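Local coordinates for ABC-type transport system, sugar-family extracellular solute-binding protein (Peptoclostridium difficile 630, PDB 6HNI) that binds tyrosine and probably serves as the extracellular solute-binding lipoprotein of an ABC transporter, with adhesive properties, at residues Met70-Thr73 with Gln74-Ala77. The protein carries 1 engineered substitution. Numbering follows the deposited sequence.
Sequences MPTT and QSIA
The flat peptide carbonyls of P71, T72 and T73 each receive an amide from the next helical turn, from different directions. S75 N meets P71 O in the carbonyl plane at 3.0 Å. I76 N reaches T72 O at 2.9 Å, tilted 23° from the T72 carbonyl plane. A77 N stands above the T73 carbonyl, 38° out of plane, with a longer N to O separation of 3.3 Å. The earlier M70 O has a shorter polar contact: T73 OG1 donates to it in plane, on a lone pair, at 2.7 Å. A chi1 of 67° puts OG1 between T73's own N and carbonyl carbon, where it can reach back to M70 O; Q74 N adds only a weak 3.4 Å bond to M70 O. T72 CG2 lies anti to its backbone N and meets I76 CD1 at 3.8 Å, while T72 OG1 turns back to bond D69; the T72 side chain also touches A66. The backbone bonds from S75, I76 and A77 belong to the first turns of helix 70-82, the connection of a right-handed beta-alpha-beta crossover from strand 59-65 to strand 87-91, which passes strand 24-30. T73, Q74 and A77 pack on helix 93-102; M70 touches P94, and its side chain is about 9 Å from the bound tyrosine.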
loop_
_atom_site.group_PDB
_atom_site.type_symbol
_atom_site.label_atom_id
_atom_site.label_comp_id
_atom_site.label_asym_id
_atom_site.label_seq_id
_atom_site.Cartn_x
_atom_site.Cartn_y
_atom_site.Cartn_z
ATOM N N MET A 70 3.403 -15.855 -2.243
ATOM C CA MET A 70 4.548 -15.377 -3.010
ATOM C C MET A 70 4.901 -16.222 -4.221
ATOM O O MET A 70 5.122 -15.645 -5.313
ATOM C CB MET A 70 5.774 -15.096 -2.153
ATOM C CG MET A 70 5.529 -14.009 -1.127
ATOM S SD MET A 70 5.116 -12.399 -1.797
ATOM C CE MET A 70 4.208 -11.751 -0.401
ATOM N N PRO A 71 4.824 -17.556 -4.149
ATOM C CA PRO A 71 5.072 -18.331 -5.357
ATOM C C PRO A 71 4.089 -18.044 -6.501
ATOM O O PRO A 71 4.476 -18.091 -7.699
ATOM C CB PRO A 71 4.931 -19.775 -4.904
ATOM C CG PRO A 71 5.363 -19.722 -3.488
ATOM C CD PRO A 71 4.885 -18.404 -2.938
ATOM N N THR A 72 2.838 -17.769 -6.126
ATOM C CA THR A 72 1.815 -17.497 -7.113
ATOM C C THR A 72 2.089 -16.147 -7.751
ATOM O O THR A 72 1.783 -15.976 -8.963
ATOM C CB THR A 72 0.416 -17.586 -6.506
ATOM O OG1 THR A 72 0.280 -18.868 -5.863
ATOM C CG2 THR A 72 -0.673 -17.480 -7.563
ATOM N N THR A 73 2.655 -15.163 -7.077
ATOM C CA THR A 73 3.019 -13.897 -7.794
ATOM C C THR A 73 3.978 -14.226 -8.911
ATOM O O THR A 73 3.947 -13.559 -10.010
ATOM C CB THR A 73 3.664 -12.797 -6.889
ATOM O OG1 THR A 73 4.943 -13.203 -6.418
ATOM C CG2 THR A 73 2.776 -12.448 -5.753
ATOM N N GLN A 74 4.844 -15.206 -8.720
ATOM C CA GLN A 74 5.848 -15.551 -9.716
ATOM C C GLN A 74 5.253 -16.376 -10.844
ATOM O O GLN A 74 5.584 -16.106 -12.021
ATOM C CB GLN A 74 6.989 -16.318 -9.048
ATOM C CG GLN A 74 7.700 -15.466 -7.993
ATOM C CD GLN A 74 8.738 -14.523 -8.534
ATOM O OE1 GLN A 74 9.155 -14.588 -9.695
ATOM N NE2 GLN A 74 9.195 -13.606 -7.668
ATOM N N SER A 75 4.373 -17.315 -10.559
ATOM C CA SER A 75 3.723 -18.098 -11.632
ATOM C C SER A 75 2.794 -17.223 -12.442
ATOM O O SER A 75 2.722 -17.447 -13.669
ATOM C CB SER A 75 2.979 -19.310 -11.084
ATOM O OG SER A 75 1.968 -18.989 -10.160
ATOM N N ILE A 76 2.077 -16.287 -11.840
ATOM C CA ILE A 76 1.193 -15.370 -12.627
ATOM C C ILE A 76 2.082 -14.644 -13.601
ATOM O O ILE A 76 1.703 -14.488 -14.793
ATOM C CB ILE A 76 0.456 -14.379 -11.696
ATOM C CG1 ILE A 76 -0.634 -15.107 -10.868
ATOM C CG2 ILE A 76 -0.060 -13.184 -12.461
ATOM C CD1 ILE A 76 -1.174 -14.333 -9.706
ATOM N N ALA A 77 3.180 -14.089 -13.128
ATOM C CA ALA A 77 4.062 -13.243 -13.957
ATOM C C ALA A 77 4.678 -14.046 -15.057
ATOM O O ALA A 77 4.746 -13.599 -16.228
ATOM C CB ALA A 77 5.125 -12.578 -13.119
#